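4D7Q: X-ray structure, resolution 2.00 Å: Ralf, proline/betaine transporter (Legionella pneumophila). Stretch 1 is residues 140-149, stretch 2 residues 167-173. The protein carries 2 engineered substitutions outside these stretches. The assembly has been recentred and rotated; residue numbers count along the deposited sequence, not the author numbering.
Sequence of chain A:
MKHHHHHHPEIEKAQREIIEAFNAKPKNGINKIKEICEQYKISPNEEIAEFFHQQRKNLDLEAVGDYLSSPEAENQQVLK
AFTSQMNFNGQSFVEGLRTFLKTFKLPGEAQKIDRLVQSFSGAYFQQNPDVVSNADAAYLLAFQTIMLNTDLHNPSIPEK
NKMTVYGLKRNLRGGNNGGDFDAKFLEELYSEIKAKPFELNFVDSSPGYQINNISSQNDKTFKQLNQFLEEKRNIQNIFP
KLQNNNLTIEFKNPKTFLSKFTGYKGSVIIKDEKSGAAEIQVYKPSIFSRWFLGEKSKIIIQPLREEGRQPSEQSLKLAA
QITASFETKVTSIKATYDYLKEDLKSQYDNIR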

# COMPACT_ATOMS: atom_id res chain seq x y z
N LEU A 140 10.25 1.44 12.90
CA LEU A 140 10.31 0.16 13.60
C LEU A 140 9.19 0.07 14.65
O LEU A 140 8.47 -0.94 14.70
CB LEU A 140 11.70 -0.02 14.24
CG LEU A 140 11.85 -1.38 15.00
CD1 LEU A 140 12.39 -2.45 14.09
CD2 LEU A 140 12.72 -1.25 16.21
N LEU A 141 9.04 1.14 15.48
CA LEU A 141 8.00 1.23 16.50
C LEU A 141 6.63 1.22 15.85
O LEU A 141 5.73 0.58 16.39
CB LEU A 141 8.10 2.56 17.26
CG LEU A 141 9.08 2.69 18.41
CD1 LEU A 141 9.09 4.12 18.89
CD2 LEU A 141 8.74 1.73 19.56
N ALA A 142 6.45 1.96 14.73
CA ALA A 142 5.15 2.03 14.04
C ALA A 142 4.63 0.66 13.62
O ALA A 142 3.49 0.33 13.93
CB ALA A 142 5.21 2.97 12.85
N PHE A 143 5.46 -0.12 12.91
CA PHE A 143 5.09 -1.47 12.49
C PHE A 143 4.83 -2.38 13.69
O PHE A 143 3.90 -3.19 13.66
CB PHE A 143 6.12 -2.08 11.52
CG PHE A 143 5.80 -1.76 10.08
CD1 PHE A 143 4.76 -2.42 9.42
CD2 PHE A 143 6.47 -0.75 9.40
CE1 PHE A 143 4.42 -2.09 8.10
CE2 PHE A 143 6.14 -0.44 8.07
CZ PHE A 143 5.12 -1.11 7.44
N GLN A 144 5.61 -2.22 14.77
CA GLN A 144 5.39 -3.02 15.98
C GLN A 144 4.05 -2.72 16.61
O GLN A 144 3.38 -3.65 17.07
CB GLN A 144 6.50 -2.82 17.03
CG GLN A 144 6.54 -3.95 18.10
CD GLN A 144 6.94 -5.29 17.51
OE1 GLN A 144 7.73 -5.39 16.55
NE2 GLN A 144 6.40 -6.37 18.05
N THR A 145 3.72 -1.40 16.73
CA THR A 145 2.52 -0.85 17.36
C THR A 145 1.27 -1.33 16.62
O THR A 145 0.32 -1.78 17.25
CB THR A 145 2.63 0.69 17.45
OG1 THR A 145 3.76 1.05 18.24
CG2 THR A 145 1.37 1.36 17.98
N ILE A 146 1.29 -1.27 15.28
CA ILE A 146 0.17 -1.72 14.46
C ILE A 146 -0.12 -3.21 14.73
O ILE A 146 -1.28 -3.60 14.95
CB ILE A 146 0.46 -1.49 12.96
CG1 ILE A 146 0.55 0.02 12.60
CG2 ILE A 146 -0.62 -2.20 12.10
CD1 ILE A 146 1.23 0.29 11.13
N MET A 147 0.93 -4.05 14.65
CA MET A 147 0.81 -5.49 14.80
C MET A 147 0.33 -5.85 16.20
O MET A 147 -0.60 -6.65 16.32
CB MET A 147 2.13 -6.21 14.47
CG MET A 147 2.05 -7.72 14.75
SD MET A 147 3.62 -8.56 14.53
CE MET A 147 4.48 -8.05 15.94
N LEU A 148 0.98 -5.28 17.25
CA LEU A 148 0.59 -5.53 18.64
C LEU A 148 -0.84 -5.06 18.91
O LEU A 148 -1.62 -5.81 19.51
CB LEU A 148 1.58 -4.91 19.62
CG LEU A 148 1.32 -5.18 21.14
CD1 LEU A 148 1.43 -6.69 21.50
CD2 LEU A 148 2.30 -4.36 22.01
N ASN A 149 -1.18 -3.84 18.49
CA ASN A 149 -2.54 -3.33 18.69
C ASN A 149 -3.60 -4.24 18.08
O ASN A 149 -4.57 -4.55 18.75
CB ASN A 149 -2.69 -1.89 18.21
CG ASN A 149 -4.06 -1.34 18.46
OD1 ASN A 149 -4.94 -1.49 17.64
ND2 ASN A 149 -4.30 -0.76 19.64
N GLY A 167 7.70 -8.27 27.66
CA GLY A 167 7.90 -8.92 26.38
C GLY A 167 8.19 -7.89 25.32
O GLY A 167 9.06 -8.10 24.47
N LEU A 168 7.51 -6.74 25.40
CA LEU A 168 7.69 -5.64 24.45
C LEU A 168 9.09 -5.04 24.56
O LEU A 168 9.72 -4.81 23.53
CB LEU A 168 6.60 -4.56 24.58
CG LEU A 168 6.69 -3.39 23.57
CD1 LEU A 168 6.50 -3.87 22.10
CD2 LEU A 168 5.78 -2.24 23.94
N LYS A 169 9.58 -4.85 25.80
CA LYS A 169 10.93 -4.32 26.07
C LYS A 169 11.99 -5.27 25.53
O LYS A 169 12.92 -4.83 24.86
CB LYS A 169 11.12 -4.09 27.59
CG LYS A 169 10.34 -2.89 28.13
CD LYS A 169 10.16 -3.04 29.63
CE LYS A 169 9.70 -1.76 30.28
NZ LYS A 169 9.59 -1.94 31.75
N ARG A 170 11.82 -6.58 25.77
CA ARG A 170 12.76 -7.60 25.26
C ARG A 170 12.71 -7.60 23.73
O ARG A 170 13.73 -7.66 23.08
CB ARG A 170 12.37 -9.01 25.79
CG ARG A 170 12.65 -9.25 27.26
CD ARG A 170 14.12 -9.43 27.57
NE ARG A 170 14.67 -10.70 27.09
CZ ARG A 170 15.90 -11.12 27.35
NH1 ARG A 170 16.72 -10.38 28.07
NH2 ARG A 170 16.33 -12.28 26.87
N ASN A 171 11.50 -7.46 23.17
CA ASN A 171 11.29 -7.45 21.72
C ASN A 171 11.95 -6.29 20.96
O ASN A 171 12.28 -6.45 19.78
CB ASN A 171 9.79 -7.49 21.41
CG ASN A 171 9.52 -7.79 19.97
OD1 ASN A 171 9.60 -8.94 19.51
ND2 ASN A 171 9.34 -6.75 19.21
N LEU A 172 12.09 -5.12 21.60
CA LEU A 172 12.64 -3.91 20.98
C LEU A 172 14.12 -3.63 21.30
O LEU A 172 14.64 -2.60 20.88
CB LEU A 172 11.73 -2.69 21.27
CG LEU A 172 10.37 -2.72 20.57
CD1 LEU A 172 9.41 -1.72 21.19
CD2 LEU A 172 10.50 -2.57 19.05
N ARG A 173 14.80 -4.54 22.01
CA ARG A 173 16.23 -4.40 22.33
C ARG A 173 17.06 -4.13 21.08
O ARG A 173 16.92 -4.85 20.10
CB ARG A 173 16.78 -5.64 23.03
CG ARG A 173 16.38 -5.76 24.50
CD ARG A 173 16.80 -7.10 25.09
NE ARG A 173 16.22 -8.22 24.35
CZ ARG A 173 16.80 -9.41 24.19
NH1 ARG A 173 17.98 -9.65 24.74
NH2 ARG A 173 16.20 -10.35 23.48

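Two helical segments of one chain meet here through a small patch of side chains. Residues 140-149 are helical throughout, and residues 167-171 belong to a second helix that begins earlier in the chain. The two run roughly antiparallel, at 147°, and their axes come no closer than 12.6 Å. At that spacing the backbones do not touch, and side chains must bridge the gap. No hydrogen bond crosses between the stretches. The contact is mainly apolar packing and buries 287 Å² in total.

Leu172 covers the most surface, 74 Å². Its CA is also the nearest to the first helix, 8.2 Å from CA of Leu141. Its CA-to-CB bond points sideways, but the m, t rotamer brings the end of the side chain nearer. The two methyls meet different neighbours. CD2 of Leu172 lies 3.8 Å from CD2 of Leu140, and CD1 of Leu172 lies 3.9 Å from CD2 of Leu141. A branched apolar side chain suits this place, because each methyl has a leucine methyl to pack against.

Gln144 is next, with 62 Å² covered. It sits one helical turn after Leu140 and points toward the second stretch. Its aliphatic part does apolar work: CG of Gln144 is 4.0 Å from CD1 of Leu168 and 4.3 Å from CD2 of Leu172. The methylene thus lies within reach of both leucines. The amide end extends to Asn171, where NE2 of Gln144 is 3.2 Å from ND2 of Asn171. Both are donors, so this is not a hydrogen bond. OE1 of Gln144 is 3.4 Å from ND2 of Asn171, but the angle is poor. The two amides are neighbours without being bonded. Asn171 points toward the first helix and has 28 Å² covered.

Leu168 contributes 43 Å². Its CB also leaves sideways, and the t, p rotamer carries its end nearer the first helix. CD1 of Leu168 reaches CG of Gln144 and lies 4.2 Å from CD2 of Leu148. Leu148 has the same t, p rotamer and points toward the second stretch. Both leucines are buried, as suits their apolar side chains.

Leu140, Gln144 and Leu148 are spaced by four residues, so they line one side of their helix. Backbone hydrogen bonds hold the turns between them: N of Gln144 is 3.1 Å from O of Leu140, and N of Leu148 is 2.9 Å from O of Gln144. Thr145 is not in contact with the second stretch; its OG1 donates to O of Leu141 at 2.7 Å.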